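Local atomic coordinates of diacylglycerol O-acyltransferase (PDB entry 6CHJ), a protein that probably transfers the acyl group of an acyl-CoA to an alcohol acceptor such as a diacylglycerol, forming triacylglycerols or wax esters. Residues G309-E321 / K328-Y340. Sequence-based numbering, arbitrary orientation.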
# COMPACT_ATOMS: atom_id res chain seq x y z
N GLY B 309 32.40 -4.18 9.69
CA GLY B 309 33.10 -4.22 8.42
C GLY B 309 32.22 -4.67 7.26
O GLY B 309 31.09 -5.10 7.49
N VAL B 310 32.72 -4.57 6.03
CA VAL B 310 31.96 -4.97 4.84
C VAL B 310 32.86 -5.82 3.94
O VAL B 310 33.93 -5.37 3.51
CB VAL B 310 31.41 -3.75 4.09
CG1 VAL B 310 31.21 -4.06 2.61
CG2 VAL B 310 30.10 -3.30 4.70
N ILE B 311 32.42 -7.05 3.66
CA ILE B 311 33.14 -7.99 2.80
C ILE B 311 32.47 -8.01 1.43
O ILE B 311 31.24 -8.09 1.33
CB ILE B 311 33.14 -9.40 3.41
CG1 ILE B 311 33.75 -9.43 4.81
CG2 ILE B 311 33.82 -10.38 2.47
CD1 ILE B 311 34.99 -8.59 4.98
N LEU B 312 33.28 -7.95 0.37
CA LEU B 312 32.80 -8.20 -0.99
C LEU B 312 33.23 -9.64 -1.29
O LEU B 312 34.28 -9.89 -1.89
CB LEU B 312 33.38 -7.20 -1.98
CG LEU B 312 32.82 -5.76 -1.96
CD1 LEU B 312 33.66 -4.84 -2.88
CD2 LEU B 312 31.33 -5.69 -2.35
N ALA B 313 32.40 -10.59 -0.86
CA ALA B 313 32.70 -12.01 -0.91
C ALA B 313 32.14 -12.63 -2.18
O ALA B 313 30.95 -12.47 -2.49
CB ALA B 313 32.14 -12.73 0.32
N SER B 314 33.00 -13.31 -2.92
CA SER B 314 32.56 -14.09 -4.07
C SER B 314 31.68 -15.24 -3.59
O SER B 314 32.02 -15.92 -2.62
CB SER B 314 33.75 -14.65 -4.84
OG SER B 314 33.39 -15.81 -5.57
N LEU B 315 30.56 -15.44 -4.28
CA LEU B 315 29.70 -16.58 -3.96
C LEU B 315 30.08 -17.84 -4.73
O LEU B 315 29.60 -18.93 -4.37
CB LEU B 315 28.24 -16.21 -4.22
CG LEU B 315 27.73 -15.17 -3.20
CD1 LEU B 315 26.27 -14.85 -3.39
CD2 LEU B 315 27.99 -15.64 -1.78
N HIS B 316 30.93 -17.73 -5.76
CA HIS B 316 31.44 -18.89 -6.51
C HIS B 316 30.31 -19.69 -7.13
O HIS B 316 30.29 -20.92 -7.06
CB HIS B 316 32.30 -19.81 -5.64
CG HIS B 316 33.58 -19.18 -5.19
ND1 HIS B 316 33.81 -18.81 -3.89
CD2 HIS B 316 34.70 -18.85 -5.88
CE1 HIS B 316 35.01 -18.28 -3.79
NE2 HIS B 316 35.57 -18.29 -4.99
N THR B 317 29.36 -19.00 -7.74
CA THR B 317 28.24 -19.65 -8.40
C THR B 317 28.63 -20.31 -9.71
O THR B 317 27.77 -20.90 -10.36
CB THR B 317 27.12 -18.62 -8.63
OG1 THR B 317 27.67 -17.47 -9.29
CG2 THR B 317 26.57 -18.22 -7.28
N ASP B 318 29.90 -20.23 -10.09
CA ASP B 318 30.43 -20.96 -11.24
C ASP B 318 30.96 -22.33 -10.88
O ASP B 318 31.37 -23.08 -11.77
CB ASP B 318 31.55 -20.13 -11.89
CG ASP B 318 32.78 -20.05 -11.01
OD1 ASP B 318 33.91 -20.14 -11.54
OD2 ASP B 318 32.63 -19.90 -9.78
N VAL B 319 30.97 -22.68 -9.59
CA VAL B 319 31.48 -23.96 -9.10
C VAL B 319 30.32 -24.93 -8.95
O VAL B 319 29.24 -24.55 -8.46
CB VAL B 319 32.21 -23.76 -7.75
CG1 VAL B 319 32.77 -25.08 -7.22
CG2 VAL B 319 33.29 -22.67 -7.86
N GLN B 320 30.52 -26.19 -9.36
CA GLN B 320 29.42 -27.15 -9.41
C GLN B 320 29.30 -28.02 -8.15
O GLN B 320 28.20 -28.19 -7.63
CB GLN B 320 29.55 -28.06 -10.63
CG GLN B 320 28.27 -28.80 -10.91
CD GLN B 320 28.28 -29.52 -12.24
OE1 GLN B 320 29.06 -29.18 -13.13
NE2 GLN B 320 27.42 -30.53 -12.38
N GLU B 321 30.39 -28.59 -7.67
CA GLU B 321 30.26 -29.41 -6.47
C GLU B 321 30.07 -28.52 -5.24
O GLU B 321 30.64 -27.43 -5.13
CB GLU B 321 31.48 -30.32 -6.29
CG GLU B 321 31.16 -31.56 -5.44
CD GLU B 321 32.25 -31.88 -4.44
OE1 GLU B 321 33.34 -31.25 -4.51
OE2 GLU B 321 32.02 -32.76 -3.56
N LYS B 328 35.77 -22.82 -1.09
CA LYS B 328 36.19 -21.58 -1.76
C LYS B 328 35.49 -20.36 -1.15
O LYS B 328 36.08 -19.28 -1.10
CB LYS B 328 35.92 -21.66 -3.26
CG LYS B 328 36.61 -22.82 -3.95
CD LYS B 328 37.06 -22.45 -5.36
CE LYS B 328 37.50 -23.69 -6.14
NZ LYS B 328 37.54 -23.44 -7.61
N ILE B 329 34.24 -20.52 -0.70
CA ILE B 329 33.56 -19.43 0.01
C ILE B 329 34.22 -19.20 1.37
O ILE B 329 34.45 -18.06 1.77
CB ILE B 329 32.05 -19.73 0.16
CG1 ILE B 329 31.32 -19.59 -1.19
CG2 ILE B 329 31.41 -18.80 1.19
CD1 ILE B 329 30.01 -20.37 -1.28
N HIS B 330 34.54 -20.29 2.08
CA HIS B 330 35.09 -20.16 3.42
C HIS B 330 36.42 -19.41 3.41
O HIS B 330 36.59 -18.41 4.11
CB HIS B 330 35.25 -21.55 4.05
CG HIS B 330 36.29 -21.63 5.12
ND1 HIS B 330 37.17 -22.68 5.22
CD2 HIS B 330 36.58 -20.79 6.15
CE1 HIS B 330 37.97 -22.48 6.26
NE2 HIS B 330 37.64 -21.34 6.83
N HIS B 331 37.38 -19.90 2.60
CA HIS B 331 38.68 -19.23 2.53
C HIS B 331 38.55 -17.84 1.92
O HIS B 331 39.26 -16.92 2.34
CB HIS B 331 39.68 -20.09 1.74
CG HIS B 331 40.15 -21.30 2.47
ND1 HIS B 331 39.98 -22.58 1.98
CD2 HIS B 331 40.75 -21.44 3.68
CE1 HIS B 331 40.46 -23.45 2.86
NE2 HIS B 331 40.94 -22.78 3.89
N GLY B 332 37.63 -17.67 0.96
CA GLY B 332 37.47 -16.37 0.35
C GLY B 332 37.03 -15.31 1.33
O GLY B 332 37.43 -14.14 1.21
N MET B 333 36.22 -15.68 2.32
CA MET B 333 35.77 -14.72 3.31
C MET B 333 36.76 -14.58 4.46
O MET B 333 36.99 -13.46 4.96
CB MET B 333 34.38 -15.11 3.85
CG MET B 333 33.30 -15.05 2.79
SD MET B 333 31.62 -14.99 3.43
CE MET B 333 31.47 -16.62 4.18
N GLU B 334 37.35 -15.70 4.88
CA GLU B 334 38.46 -15.67 5.82
C GLU B 334 39.53 -14.67 5.39
O GLU B 334 39.94 -13.79 6.15
CB GLU B 334 39.04 -17.08 5.94
CG GLU B 334 40.11 -17.29 6.99
CD GLU B 334 40.41 -18.78 7.18
OE1 GLU B 334 41.35 -19.31 6.53
OE2 GLU B 334 39.67 -19.43 7.95
N GLU B 335 39.98 -14.79 4.13
CA GLU B 335 41.03 -13.92 3.62
C GLU B 335 40.55 -12.49 3.43
O GLU B 335 41.34 -11.55 3.59
CB GLU B 335 41.56 -14.50 2.30
CG GLU B 335 42.35 -15.80 2.51
CD GLU B 335 42.42 -16.69 1.27
OE1 GLU B 335 42.36 -16.15 0.14
OE2 GLU B 335 42.52 -17.93 1.42
N ALA B 336 39.27 -12.29 3.10
CA ALA B 336 38.78 -10.92 2.90
C ALA B 336 38.63 -10.18 4.23
O ALA B 336 38.83 -8.96 4.28
CB ALA B 336 37.45 -10.94 2.14
N LYS B 337 38.28 -10.90 5.30
CA LYS B 337 38.24 -10.26 6.60
C LYS B 337 39.65 -9.89 7.07
O LYS B 337 39.84 -8.86 7.72
CB LYS B 337 37.52 -11.18 7.60
CG LYS B 337 37.39 -10.66 9.05
CD LYS B 337 38.70 -10.82 9.80
CE LYS B 337 38.63 -10.35 11.23
NZ LYS B 337 39.95 -10.67 11.78
N GLN B 338 40.66 -10.71 6.75
CA GLN B 338 42.01 -10.46 7.25
C GLN B 338 42.61 -9.18 6.68
O GLN B 338 43.47 -8.57 7.31
CB GLN B 338 42.91 -11.66 6.96
CG GLN B 338 42.65 -12.86 7.87
CD GLN B 338 42.79 -12.53 9.35
OE1 GLN B 338 41.88 -11.98 9.97
NE2 GLN B 338 43.94 -12.88 9.93
N ARG B 339 42.14 -8.74 5.51
CA ARG B 339 42.50 -7.43 4.96
C ARG B 339 42.01 -6.31 5.88
O ARG B 339 42.27 -5.13 5.63
CB ARG B 339 41.92 -7.30 3.55
CG ARG B 339 42.26 -6.02 2.78
CD ARG B 339 41.20 -5.72 1.70
NE ARG B 339 39.87 -5.45 2.27
CZ ARG B 339 38.89 -6.34 2.37
NH1 ARG B 339 39.06 -7.60 1.96
NH2 ARG B 339 37.72 -6.00 2.90
N TYR B 340 41.30 -6.66 6.96
CA TYR B 340 40.88 -5.71 7.97
C TYR B 340 41.65 -5.82 9.28
O TYR B 340 41.43 -5.01 10.18
CB TYR B 340 39.38 -5.88 8.29
CG TYR B 340 38.46 -5.34 7.24
CD1 TYR B 340 38.87 -4.32 6.40
CD2 TYR B 340 37.18 -5.86 7.08
CE1 TYR B 340 38.03 -3.81 5.43
CE2 TYR B 340 36.34 -5.36 6.11
CZ TYR B 340 36.77 -4.34 5.30
OH TYR B 340 35.93 -3.83 4.33
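A beta-alpha hairpin, in which a strand turns back into the helix that packs on it, is illustrated by strand 310-314 and helix 322-338, where Ala313 CB rests 3.6 Å from Met333 CG. The axes of the strand and of the 328-338 part of the helix run nearly antiparallel, at 158°, and approach to 7.9 Å. Ile311 continues the interface, its CG2 lying 3.7 Å from Ala336 CB while CD1, on the other branch, reaches CE2 of the Tyr340 ring. Strand 310-314 borders the mixed sheet of the C-terminal half, pairing through its backbone with Val293 and Ala291, so the helix packs against an edge strand. Beyond that strand, the His316 ring is sandwiched: Lys328 CB sits over one face, 3.6 Å from the centroid in a CH-pi contact, and Ser314 OG over the opposite one. The Lys328 ammonium group makes a salt bridge with Glu324. At the far end, Tyr340 OH donates to Val310 O over 2.7 Å, tilted 24° from the carbonyl plane. A phenylalanine in place of Tyr340 would probably leave Val310 O without this donor. Tyr340 also touches Tyr351 and Thr352 of helix 345-365.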